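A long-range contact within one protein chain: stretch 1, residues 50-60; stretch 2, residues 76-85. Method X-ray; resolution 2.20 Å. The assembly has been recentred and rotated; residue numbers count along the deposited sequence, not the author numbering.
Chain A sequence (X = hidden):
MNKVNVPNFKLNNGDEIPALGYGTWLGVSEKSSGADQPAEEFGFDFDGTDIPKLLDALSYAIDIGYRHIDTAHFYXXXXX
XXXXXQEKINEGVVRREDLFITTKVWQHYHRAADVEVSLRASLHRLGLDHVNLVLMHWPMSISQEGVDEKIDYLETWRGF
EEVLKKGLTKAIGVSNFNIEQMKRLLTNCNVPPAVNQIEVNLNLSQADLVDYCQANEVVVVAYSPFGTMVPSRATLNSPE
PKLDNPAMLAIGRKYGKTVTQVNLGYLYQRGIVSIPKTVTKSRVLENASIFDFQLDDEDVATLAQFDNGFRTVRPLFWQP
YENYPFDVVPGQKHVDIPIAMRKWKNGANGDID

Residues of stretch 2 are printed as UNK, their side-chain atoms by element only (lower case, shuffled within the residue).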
# COMPACT_ATOMS: atom_id res chain seq x y z
N ASP A 50 -18.95 0.58 5.45
CA ASP A 50 -18.73 0.20 4.04
C ASP A 50 -18.18 -1.23 3.80
O ASP A 50 -17.96 -1.64 2.64
CB ASP A 50 -17.81 1.23 3.38
CG ASP A 50 -18.47 2.62 3.27
OD1 ASP A 50 -19.64 2.70 2.90
OD2 ASP A 50 -17.80 3.62 3.56
N ILE A 51 -18.04 -2.03 4.85
CA ILE A 51 -17.48 -3.37 4.67
C ILE A 51 -18.18 -4.15 3.59
O ILE A 51 -17.54 -4.59 2.60
CB ILE A 51 -17.32 -4.10 6.00
CG1 ILE A 51 -16.17 -3.47 6.79
CG2 ILE A 51 -17.07 -5.59 5.76
CD1 ILE A 51 -16.03 -3.97 8.23
N PRO A 52 -19.52 -4.25 3.69
CA PRO A 52 -20.18 -5.08 2.67
C PRO A 52 -19.89 -4.65 1.26
O PRO A 52 -19.85 -5.48 0.34
CB PRO A 52 -21.70 -4.89 2.98
CG PRO A 52 -21.78 -4.37 4.39
CD PRO A 52 -20.42 -3.81 4.78
N LYS A 53 -19.78 -3.33 1.06
CA LYS A 53 -19.54 -2.78 -0.30
C LYS A 53 -18.09 -3.08 -0.75
O LYS A 53 -17.86 -3.46 -1.92
CB LYS A 53 -19.84 -1.28 -0.35
CG LYS A 53 -21.10 -0.87 0.42
CD LYS A 53 -21.55 0.54 0.09
CE LYS A 53 -22.31 0.61 -1.22
NZ LYS A 53 -22.42 2.03 -1.65
N LEU A 54 -17.16 -3.00 0.20
CA LEU A 54 -15.74 -3.37 -0.05
C LEU A 54 -15.63 -4.79 -0.53
O LEU A 54 -14.92 -5.08 -1.51
CB LEU A 54 -14.89 -3.18 1.22
CG LEU A 54 -13.39 -3.52 1.16
CD1 LEU A 54 -12.71 -2.46 0.32
CD2 LEU A 54 -12.77 -3.54 2.55
N LEU A 55 -16.42 -5.68 0.10
CA LEU A 55 -16.36 -7.12 -0.20
C LEU A 55 -17.00 -7.47 -1.50
O LEU A 55 -16.47 -8.24 -2.28
CB LEU A 55 -17.04 -7.90 0.90
CG LEU A 55 -16.42 -7.72 2.26
CD1 LEU A 55 -17.23 -8.56 3.28
CD2 LEU A 55 -14.94 -8.06 2.23
N ASP A 56 -18.17 -6.90 -1.73
CA ASP A 56 -18.86 -7.03 -3.02
C ASP A 56 -18.02 -6.42 -4.15
O ASP A 56 -17.84 -7.06 -5.18
CB ASP A 56 -20.28 -6.41 -2.89
CG ASP A 56 -21.12 -6.58 -4.12
OD1 ASP A 56 -21.13 -7.69 -4.72
OD2 ASP A 56 -21.73 -5.56 -4.51
N ALA A 57 -17.43 -5.22 -3.96
CA ALA A 57 -16.53 -4.68 -5.05
C ALA A 57 -15.23 -5.51 -5.22
O ALA A 57 -14.73 -5.71 -6.34
CB ALA A 57 -16.27 -3.19 -4.84
N LEU A 58 -14.80 -6.18 -4.13
CA LEU A 58 -13.66 -7.16 -4.25
C LEU A 58 -13.98 -8.35 -5.13
O LEU A 58 -13.19 -8.77 -6.04
CB LEU A 58 -13.13 -7.60 -2.86
CG LEU A 58 -12.00 -8.66 -2.80
CD1 LEU A 58 -10.80 -8.32 -3.65
CD2 LEU A 58 -11.62 -8.80 -1.34
N SER A 59 -15.19 -8.88 -4.91
CA SER A 59 -15.63 -10.04 -5.70
C SER A 59 -15.70 -9.67 -7.13
O SER A 59 -15.19 -10.38 -8.04
CB SER A 59 -17.05 -10.54 -5.18
OG SER A 59 -17.50 -11.59 -6.04
N TYR A 60 -16.31 -8.53 -7.40
CA TYR A 60 -16.33 -7.97 -8.77
C TYR A 60 -14.89 -7.79 -9.32
O TYR A 60 -14.53 -8.23 -10.45
CB TYR A 60 -17.15 -6.61 -8.74
CG TYR A 60 -17.14 -5.87 -10.06
CD1 TYR A 60 -17.94 -6.30 -11.15
CD2 TYR A 60 -16.27 -4.78 -10.29
CE1 TYR A 60 -17.90 -5.62 -12.38
CE2 TYR A 60 -16.22 -4.13 -11.51
CZ TYR A 60 -17.02 -4.53 -12.56
OH TYR A 60 -16.95 -3.80 -13.75
N UNK A 76 -8.59 -4.51 9.98
CA UNK A 76 -9.69 -5.12 10.72
C UNK A 76 -10.43 -6.18 9.92
O UNK A 76 -11.05 -6.99 10.51
c UNK A 76 -10.30 -3.34 12.55
n UNK A 76 -7.67 -0.18 13.02
n UNK A 76 -9.84 -1.10 13.43
c UNK A 76 -8.82 -0.30 13.77
c UNK A 76 -9.91 -1.93 12.24
c UNK A 76 -10.74 -4.11 11.30
n UNK A 76 -8.93 0.42 14.89
N UNK A 77 -10.30 -6.19 8.62
CA UNK A 77 -11.15 -6.95 7.75
C UNK A 77 -10.49 -8.22 7.18
O UNK A 77 -11.01 -8.78 6.23
c UNK A 77 -11.68 -6.04 6.59
c UNK A 77 -12.59 -4.98 7.18
c UNK A 77 -10.54 -5.38 5.76
N UNK A 78 -9.35 -8.68 7.72
CA UNK A 78 -8.72 -9.89 7.13
C UNK A 78 -9.67 -11.10 7.09
O UNK A 78 -9.72 -11.82 6.07
c UNK A 78 -6.28 -9.24 7.68
c UNK A 78 -7.43 -10.27 7.87
o UNK A 78 -3.94 -9.53 8.26
c UNK A 78 -5.15 -9.45 8.66
o UNK A 78 -5.46 -9.54 9.85
N UNK A 79 -10.45 -11.35 8.17
CA UNK A 79 -11.38 -12.55 8.12
C UNK A 79 -12.34 -12.45 6.96
O UNK A 79 -12.46 -13.36 6.15
c UNK A 79 -12.06 -12.51 9.51
c UNK A 79 -10.57 -10.66 9.46
c UNK A 79 -11.06 -11.75 10.37
N UNK A 80 -12.90 -11.27 6.74
CA UNK A 80 -13.85 -11.11 5.64
C UNK A 80 -13.18 -11.20 4.27
O UNK A 80 -13.77 -11.72 3.30
c UNK A 80 -15.49 -9.61 6.98
o UNK A 80 -15.50 -8.30 8.96
c UNK A 80 -14.59 -9.78 5.75
o UNK A 80 -13.59 -9.22 8.53
c UNK A 80 -14.80 -9.00 8.23
N UNK A 81 -11.95 -10.66 4.14
CA UNK A 81 -11.26 -10.76 2.84
C UNK A 81 -10.98 -12.25 2.60
O UNK A 81 -11.04 -12.74 1.49
c UNK A 81 -10.07 -8.47 3.09
c UNK A 81 -9.09 -10.27 1.57
c UNK A 81 -10.95 -7.77 2.09
c UNK A 81 -9.88 -9.97 2.83
N UNK A 82 -10.58 -12.97 3.61
CA UNK A 82 -10.29 -14.40 3.38
C UNK A 82 -11.47 -15.25 2.94
O UNK A 82 -11.30 -16.21 2.19
N UNK A 83 -12.64 -14.92 3.48
CA UNK A 83 -13.93 -15.55 3.05
C UNK A 83 -14.17 -15.26 1.56
O UNK A 83 -14.41 -16.16 0.78
n UNK A 83 -18.20 -14.66 5.09
o UNK A 83 -16.60 -15.53 6.42
c UNK A 83 -15.05 -15.00 3.90
c UNK A 83 -16.33 -15.81 4.04
c UNK A 83 -17.07 -15.34 5.29
N UNK A 84 -14.00 -14.00 1.14
CA UNK A 84 -14.20 -13.64 -0.27
C UNK A 84 -13.24 -14.42 -1.14
O UNK A 84 -13.66 -14.99 -2.15
c UNK A 84 -14.16 -11.79 -2.03
c UNK A 84 -15.19 -11.34 0.19
c UNK A 84 -14.10 -12.12 -0.55
N UNK A 85 -11.96 -14.45 -0.75
CA UNK A 85 -10.97 -15.20 -1.52
C UNK A 85 -11.36 -16.68 -1.66
O UNK A 85 -11.19 -17.28 -2.73
c UNK A 85 -9.01 -13.68 -1.06
c UNK A 85 -9.55 -15.10 -0.89
c UNK A 85 -8.58 -16.16 -1.47

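Position 76 carries three carbons, a nitrogen, and then a carbon holding two more nitrogens, the guanidinium pattern of Arg 76. Its CA-to-CB bond points sideways to stretch 1 and its end leads away; its guanidinium is hydrogen-bonded outside this contact, and it adds nothing here.

At position 77 one carbon forks into two. One tip lies 3.7 Å from Ile 51 CD1 and the other 4.3 Å from Leu 54 CD2. This beta-branched trio is Val 77, set at the N-cap just before the helix; its CG1 meets Ile 51 and its CG2 meets Leu 54.

Position 78 has three carbons, the third bearing two oxygens: Glu 78, out of reach of stretch 1, its carboxylate hydrogen-bonded elsewhere in the structure. Position 79 closes three carbons onto its own backbone nitrogen, which makes it Pro 79. It falls in the first turn of the helix, where the missing amide hydrogen costs least.

Position 80 again shows three carbons ending in two oxygens, but here CB points toward stretch 1 and lies 3.8 Å from Leu 55 CD1. This is Glu 80. Its CB packs on Leu 55 while its OE2 comes within 4.4 Å of Ile 51 CD1, and no hydrogen bond crosses the interface.

Position 81 has four carbons forked at the first, one arm two carbons long. The tip of that longer arm approaches Leu 58 CD2 to 3.6 Å and Leu 55 CD2 to 4.0 Å. The fork identifies Ile 81; its CA-to-CB bond starts out sideways, and the side chain, with both chi angles m, brings CD1 against both leucines.

Position 82 has no side-chain atoms and is Gly 82; a CB there would point away from stretch 1. Position 83 has three carbons, the third with one oxygen and one nitrogen: Gln 83, exposed and beyond contact range.

Position 84 is another carbon carrying two, aimed at stretch 1. One branch is 3.9 Å from Leu 58 CG, the other 3.9 Å from Leu 55 CD2. This is Val 84, its chi1 t; CG1 faces Leu 58 and also lies 4.2 Å from Ser 59 N. Position 85 shows the same three carbons but turns away: Val 85.

The rule is a stripe: Val 77, Glu 80, Ile 81 and Val 84 pack against Ile 51 and three leucines, Leu 54, Leu 55 and Leu 58. Two helices run 30° from parallel with axes 10.1 Å apart. The contact buries 421 Å², both sides summed, and its packing is mainly apolar.

Stretch 2 76-85: RVEPEIGQVV
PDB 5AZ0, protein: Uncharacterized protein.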